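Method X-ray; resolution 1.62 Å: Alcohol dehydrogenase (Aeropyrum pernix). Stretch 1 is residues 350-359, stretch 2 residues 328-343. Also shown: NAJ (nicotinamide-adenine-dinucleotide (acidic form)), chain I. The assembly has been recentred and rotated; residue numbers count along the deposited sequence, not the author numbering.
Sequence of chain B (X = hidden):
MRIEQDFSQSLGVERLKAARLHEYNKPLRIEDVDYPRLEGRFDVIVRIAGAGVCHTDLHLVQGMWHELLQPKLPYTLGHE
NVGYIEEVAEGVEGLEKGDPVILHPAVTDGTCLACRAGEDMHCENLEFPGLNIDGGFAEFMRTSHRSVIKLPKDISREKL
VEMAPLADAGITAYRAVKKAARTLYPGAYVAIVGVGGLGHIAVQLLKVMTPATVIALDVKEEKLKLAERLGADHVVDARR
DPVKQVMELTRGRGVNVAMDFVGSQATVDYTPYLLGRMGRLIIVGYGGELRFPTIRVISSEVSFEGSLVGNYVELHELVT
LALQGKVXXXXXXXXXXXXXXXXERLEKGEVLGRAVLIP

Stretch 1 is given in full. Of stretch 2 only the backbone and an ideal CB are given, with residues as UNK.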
# COMPACT_ATOMS: atom_id res chain seq x y z
N GLU B 350 -10.89 33.14 18.97
CA GLU B 350 -12.19 33.75 18.69
C GLU B 350 -12.67 33.74 17.25
O GLU B 350 -13.62 34.46 16.91
CB GLU B 350 -12.22 35.20 19.21
CG GLU B 350 -11.84 35.29 20.68
CD GLU B 350 -11.96 36.69 21.25
OE1 GLU B 350 -11.92 37.69 20.49
OE2 GLU B 350 -12.08 36.76 22.50
N VAL B 351 -12.04 32.94 16.40
CA VAL B 351 -12.51 32.79 15.03
C VAL B 351 -13.18 31.42 14.92
O VAL B 351 -12.53 30.38 15.13
CB VAL B 351 -11.35 32.91 14.00
CG1 VAL B 351 -11.86 32.72 12.58
CG2 VAL B 351 -10.65 34.30 14.15
N LEU B 352 -14.46 31.43 14.62
CA LEU B 352 -15.17 30.20 14.35
C LEU B 352 -14.92 29.78 12.89
O LEU B 352 -15.38 30.43 11.93
CB LEU B 352 -16.69 30.34 14.62
CG LEU B 352 -17.46 29.00 14.55
CD1 LEU B 352 -17.26 28.20 15.80
CD2 LEU B 352 -18.95 29.28 14.38
N GLY B 353 -14.18 28.68 12.73
CA GLY B 353 -13.79 28.23 11.39
C GLY B 353 -12.58 29.01 10.88
O GLY B 353 -11.57 29.08 11.55
N ARG B 354 -12.74 29.65 9.73
CA ARG B 354 -11.64 30.31 9.03
C ARG B 354 -12.02 31.72 8.67
O ARG B 354 -13.03 31.93 8.03
CB ARG B 354 -11.37 29.52 7.75
CG ARG B 354 -10.11 29.88 7.01
CD ARG B 354 -8.90 29.84 7.87
NE ARG B 354 -7.73 29.27 7.24
CZ ARG B 354 -6.75 28.71 7.93
NH1 ARG B 354 -6.83 28.62 9.27
NH2 ARG B 354 -5.70 28.24 7.29
N ALA B 355 -11.14 32.65 9.01
CA ALA B 355 -11.31 34.03 8.58
C ALA B 355 -10.77 34.17 7.16
O ALA B 355 -9.70 33.63 6.84
CB ALA B 355 -10.60 34.95 9.52
N VAL B 356 -11.50 34.90 6.31
CA VAL B 356 -11.07 35.11 4.91
C VAL B 356 -11.19 36.62 4.66
O VAL B 356 -12.22 37.21 5.03
CB VAL B 356 -11.97 34.35 3.96
CG1 VAL B 356 -11.61 34.63 2.52
CG2 VAL B 356 -11.85 32.84 4.19
N LEU B 357 -10.14 37.21 4.10
CA LEU B 357 -10.08 38.67 3.79
C LEU B 357 -10.43 38.92 2.34
O LEU B 357 -10.02 38.18 1.46
CB LEU B 357 -8.72 39.29 4.11
CG LEU B 357 -8.22 38.93 5.51
CD1 LEU B 357 -6.88 39.61 5.72
CD2 LEU B 357 -9.23 39.25 6.64
N ILE B 358 -11.21 39.98 2.12
CA ILE B 358 -11.62 40.35 0.78
C ILE B 358 -11.24 41.78 0.51
O ILE B 358 -11.08 42.57 1.45
CB ILE B 358 -13.17 40.13 0.59
CG1 ILE B 358 -13.99 41.01 1.55
CG2 ILE B 358 -13.55 38.64 0.72
CD1 ILE B 358 -15.54 40.94 1.29
N PRO B 359 -11.08 42.14 -0.76
CA PRO B 359 -10.90 43.55 -1.13
C PRO B 359 -12.16 44.37 -0.79
O PRO B 359 -13.29 43.83 -0.81
CB PRO B 359 -10.68 43.48 -2.63
CG PRO B 359 -11.36 42.20 -3.08
CD PRO B 359 -11.01 41.24 -1.95
OXT PRO B 359 -12.02 45.57 -0.47
N UNK B 328 -17.76 21.92 3.14
CA UNK B 328 -18.01 23.35 3.12
C UNK B 328 -17.31 24.02 4.29
O UNK B 328 -17.41 23.57 5.42
CB UNK B 328 -19.51 23.64 3.16
N UNK B 329 -16.61 25.10 4.01
CA UNK B 329 -15.82 25.77 5.02
C UNK B 329 -16.70 26.78 5.74
O UNK B 329 -17.49 27.48 5.10
CB UNK B 329 -14.59 26.45 4.40
N UNK B 330 -16.58 26.80 7.05
CA UNK B 330 -17.16 27.83 7.90
C UNK B 330 -16.27 29.07 7.84
O UNK B 330 -15.13 29.07 8.31
CB UNK B 330 -17.32 27.33 9.34
N UNK B 331 -16.80 30.13 7.21
CA UNK B 331 -15.98 31.31 6.97
C UNK B 331 -16.47 32.55 7.70
O UNK B 331 -17.67 32.78 7.84
CB UNK B 331 -15.92 31.60 5.47
N UNK B 332 -15.51 33.32 8.16
CA UNK B 332 -15.68 34.60 8.82
C UNK B 332 -15.03 35.68 7.90
O UNK B 332 -13.81 35.85 7.88
CB UNK B 332 -15.06 34.59 10.22
N UNK B 333 -15.87 36.42 7.17
CA UNK B 333 -15.37 37.33 6.13
C UNK B 333 -15.11 38.71 6.68
O UNK B 333 -15.99 39.28 7.37
CB UNK B 333 -16.36 37.42 4.97
N UNK B 334 -13.93 39.22 6.40
CA UNK B 334 -13.49 40.55 6.81
C UNK B 334 -12.77 41.26 5.68
O UNK B 334 -12.39 40.65 4.67
CB UNK B 334 -12.58 40.46 8.04
N UNK B 335 -12.62 42.58 5.81
CA UNK B 335 -11.86 43.30 4.81
C UNK B 335 -10.37 43.15 5.02
O UNK B 335 -9.91 42.95 6.15
CB UNK B 335 -12.24 44.78 4.82
N UNK B 336 -9.60 43.27 3.93
CA UNK B 336 -8.14 43.22 4.02
C UNK B 336 -7.60 44.10 5.15
O UNK B 336 -6.71 43.70 5.90
CB UNK B 336 -7.52 43.65 2.69
N UNK B 337 -8.14 45.31 5.29
CA UNK B 337 -7.50 46.19 6.26
C UNK B 337 -7.86 45.87 7.71
O UNK B 337 -7.31 46.50 8.63
CB UNK B 337 -7.88 47.64 5.95
N UNK B 338 -8.71 44.85 7.92
CA UNK B 338 -8.94 44.31 9.26
C UNK B 338 -7.94 43.22 9.66
O UNK B 338 -8.09 42.61 10.70
CB UNK B 338 -10.36 43.75 9.35
N UNK B 339 -6.93 42.97 8.84
CA UNK B 339 -6.00 41.88 9.11
C UNK B 339 -5.46 41.76 10.53
O UNK B 339 -5.47 40.68 11.10
CB UNK B 339 -4.81 42.02 8.16
N UNK B 340 -5.03 42.87 11.12
CA UNK B 340 -4.46 42.79 12.45
C UNK B 340 -5.47 42.49 13.54
O UNK B 340 -5.16 41.72 14.46
CB UNK B 340 -3.74 44.10 12.78
N UNK B 341 -6.66 43.05 13.44
CA UNK B 341 -7.76 42.66 14.33
C UNK B 341 -8.08 41.16 14.19
O UNK B 341 -8.31 40.48 15.17
CB UNK B 341 -9.01 43.49 14.03
N UNK B 342 -8.07 40.66 12.95
CA UNK B 342 -8.36 39.24 12.76
C UNK B 342 -7.29 38.34 13.37
O UNK B 342 -7.61 37.32 14.00
CB UNK B 342 -8.50 38.93 11.27
N UNK B 343 -6.02 38.70 13.19
CA UNK B 343 -4.91 37.96 13.78
C UNK B 343 -4.99 37.98 15.31
O UNK B 343 -4.78 36.97 15.95
CB UNK B 343 -3.58 38.54 13.31
PA NAJ I . -6.68 27.63 14.40
O1A NAJ I . -6.17 28.69 15.34
O2A NAJ I . -7.85 27.97 13.45
O5B NAJ I . -7.24 26.36 15.18
C5B NAJ I . -6.61 25.84 16.35
C4B NAJ I . -7.73 25.14 17.11
O4B NAJ I . -7.12 24.41 18.19
C3B NAJ I . -8.78 26.09 17.67
O3B NAJ I . -10.12 25.65 17.36
C2B NAJ I . -8.44 25.99 19.15
O2B NAJ I . -9.53 26.31 20.02
C1B NAJ I . -7.97 24.54 19.32
N9A NAJ I . -7.16 24.29 20.51
C8A NAJ I . -6.25 25.13 21.19
N7A NAJ I . -5.71 24.44 22.23
C5A NAJ I . -6.26 23.19 22.24
C6A NAJ I . -6.10 22.09 23.04
N6A NAJ I . -5.29 22.09 24.12
N1A NAJ I . -6.77 20.94 22.72
C2A NAJ I . -7.65 20.88 21.66
N3A NAJ I . -7.83 21.97 20.89
C4A NAJ I . -7.14 23.11 21.18
O3 NAJ I . -5.42 27.12 13.60
PN NAJ I . -5.32 26.58 12.08
O1N NAJ I . -5.11 27.69 11.16
O2N NAJ I . -6.41 25.62 11.83
O5D NAJ I . -3.89 25.85 12.16
C5D NAJ I . -3.78 24.68 12.97
C4D NAJ I . -2.31 24.32 13.13
O4D NAJ I . -1.85 23.78 11.88
C3D NAJ I . -1.40 25.52 13.41
O3D NAJ I . -0.26 25.05 14.15
C2D NAJ I . -0.95 25.94 12.00
O2D NAJ I . 0.23 26.69 11.95
C1D NAJ I . -0.76 24.53 11.41
N1N NAJ I . -0.68 24.39 9.95
C2N NAJ I . 0.01 23.31 9.49
C3N NAJ I . 0.09 23.07 8.13
C7N NAJ I . 0.90 21.92 7.63
O7N NAJ I . 0.98 21.82 6.30
N7N NAJ I . 1.47 20.98 8.40
C4N NAJ I . -0.57 23.91 7.17
C5N NAJ I . -1.42 24.90 7.73
C6N NAJ I . -1.44 25.15 9.09

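Stretch 2 runs as a strand parallel to strand 354-358, then turns through a 3-10 segment into a helix whose axis lies antiparallel to that strand. Position 328 has nothing of stretch 1 near its CB and accepts almost any residue; it is Arg328, whose NH2 forms a salt bridge to OE1 of the residue at 330 (3.5 Å). At 329 the CB points toward stretch 1 but stays remote, so a branched aliphatic could bridge the gap; Val329 does, its CG1 4.1 Å from Arg354 CB.

The carbonyl O of 330 accepts a hydrogen bond from Arg354 N and lies 3.5 Å from Gly353 CA, where a CB on Gly353 would clash with it. The CB of 330 lies 4.2 Å from Gly353 CA, beside the carbonyl of Leu352, so a long side chain, polar or aliphatic, could run past Leu352. The residue is Glu330; Glu330 OE2 lies 2.9 Å and Leu352 O 2.7 Å from the oxygen of one water, which links the two.

At 331 the CB shares a face of the sheet with Arg354 and Val356, 4.4 Å from Val356 CG2, and the extended backbone favours a beta-branched aliphatic. Val331 fits, placing CG1 4.1 Å from Val356 CG2.

The CB of 332 emerges with that of Ala355, whose small methyl leaves room, and Val351 CG1 is 4.4 Å from that CB. Small apolar or short polar residues would suit. Asp332 is deposited, and its OD2 receives a weak hydrogen bond from NE2 of the residue at 334 (2.8 Å). Its backbone bonds Val356 and Arg354 through Asp332 O to Val356 N (3.0 Å) and Asp332 N to Arg354 O (2.8 Å).

At 333, on the Val356 face and within reach of Ile358 CD1, a branched aliphatic is expected; Ile333 puts CG2 3.7 Å from Ile358 CD1.

Position 334 sets its CB 3.8 Å from Leu357 CD2, a contact that many side chains could make before turning off. His334 covers the leucine with its CB, while its ND1 donates to OE1 of the residue at 338 (2.9 Å).

From 335 the CB points away, yet the C-terminal carboxylate of Pro359 lies within reach of a long basic side chain. Lys335 curls back so that NZ donates to Pro359 O (2.8 Å) and forms a salt bridge with Pro359 OXT (3.2 Å).

At 336 the amide N donates to Ile358 O (3.0 Å), which excludes proline, and the CB sits 4.7 Å from Leu357 CB; an aliphatic suits. Leu336 brings CD1 4.1 Å from Leu357 CD1.

The CB of 337 points away from stretch 1, which leaves the choice open; the residue is Asp337. At 338, the N-cap, an acceptor is plausible; Glu338 OE2 takes the amide of Lys335 (2.8 Å to Lys335 N).

On the helix, the CB of 339 lies close to Leu357 CD1, inviting an aliphatic: Ile339 CD1 reaches Leu357 CD1 at 3.7 Å. Positions 340 and 341 have no atom of stretch 1 near their CB, so many residues would do; they are Asn340 and Asp341. Position 342 faces Ala355 and Leu357, calling for a compact apolar group; Val342 CG1 meets Ala355 CB at 3.5 Å. The CB of 343 points away, so stretch 1 sets no demand; the residue is Leu343.

Stretch 2 (328-343) RVEVDIHKLDEINDVL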
# COMPACT_ATOMS: atom_id res chain seq x y z
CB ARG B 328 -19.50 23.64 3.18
CG ARG B 328 -19.77 25.14 3.03
CD ARG B 328 -21.25 25.54 3.20
NE ARG B 328 -21.54 25.92 4.59
CZ ARG B 328 -21.04 26.99 5.22
NH1 ARG B 328 -20.21 27.83 4.60
NH2 ARG B 328 -21.38 27.22 6.49
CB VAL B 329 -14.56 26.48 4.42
CG1 VAL B 329 -13.62 26.93 5.51
CG2 VAL B 329 -13.79 25.50 3.50
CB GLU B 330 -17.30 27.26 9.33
CG GLU B 330 -17.85 28.26 10.34
CD GLU B 330 -19.31 28.59 10.11
OE1 GLU B 330 -20.10 27.67 9.74
OE2 GLU B 330 -19.67 29.78 10.30
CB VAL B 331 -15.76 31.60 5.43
CG1 VAL B 331 -15.07 30.40 4.76
CG2 VAL B 331 -17.07 31.89 4.74
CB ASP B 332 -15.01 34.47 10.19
CG ASP B 332 -15.08 35.72 11.01
OD1 ASP B 332 -16.08 36.46 10.87
OD2 ASP B 332 -14.16 36.07 11.77
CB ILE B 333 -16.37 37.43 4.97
CG1 ILE B 333 -16.58 36.05 4.33
CG2 ILE B 333 -15.87 38.42 3.91
CD1 ILE B 333 -17.74 35.96 3.40
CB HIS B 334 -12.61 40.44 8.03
CG HIS B 334 -13.34 39.90 9.22
ND1 HIS B 334 -14.16 40.69 10.00
CD2 HIS B 334 -13.45 38.64 9.70
CE1 HIS B 334 -14.71 39.94 10.94
NE2 HIS B 334 -14.30 38.70 10.78
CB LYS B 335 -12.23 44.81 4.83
CG LYS B 335 -13.68 45.12 4.49
CD LYS B 335 -14.09 44.67 3.09
CE LYS B 335 -14.38 45.84 2.14
NZ LYS B 335 -14.91 45.39 0.80
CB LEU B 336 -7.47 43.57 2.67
CG LEU B 336 -5.94 43.65 2.66
CD1 LEU B 336 -5.29 42.31 3.05
CD2 LEU B 336 -5.39 44.10 1.30
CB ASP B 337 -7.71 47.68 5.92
CG ASP B 337 -9.15 48.08 5.87
OD1 ASP B 337 -9.97 47.48 6.59
OD2 ASP B 337 -9.55 49.01 5.13
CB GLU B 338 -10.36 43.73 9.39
CG GLU B 338 -11.51 44.71 9.17
CD GLU B 338 -12.83 43.98 9.17
OE1 GLU B 338 -13.22 43.43 10.23
OE2 GLU B 338 -13.48 43.94 8.10
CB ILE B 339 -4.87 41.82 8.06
CG1 ILE B 339 -4.06 40.54 8.24
CG2 ILE B 339 -3.99 43.07 8.11
CD1 ILE B 339 -3.39 40.12 6.95
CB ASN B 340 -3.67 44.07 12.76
CG ASN B 340 -2.41 44.14 11.97
OD1 ASN B 340 -1.57 43.24 12.00
ND2 ASN B 340 -2.24 45.25 11.26
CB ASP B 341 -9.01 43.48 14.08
CG ASP B 341 -10.14 43.11 15.02
OD1 ASP B 341 -9.94 43.21 16.25
OD2 ASP B 341 -11.25 42.69 14.63
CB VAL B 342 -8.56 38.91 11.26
CG1 VAL B 342 -8.63 37.37 11.02
CG2 VAL B 342 -9.80 39.59 10.76
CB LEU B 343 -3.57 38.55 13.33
CG LEU B 343 -3.14 38.29 11.88
CD1 LEU B 343 -1.93 39.15 11.53
CD2 LEU B 343 -2.78 36.78 11.74
O HOH W 1 -17.59 31.68 11.12
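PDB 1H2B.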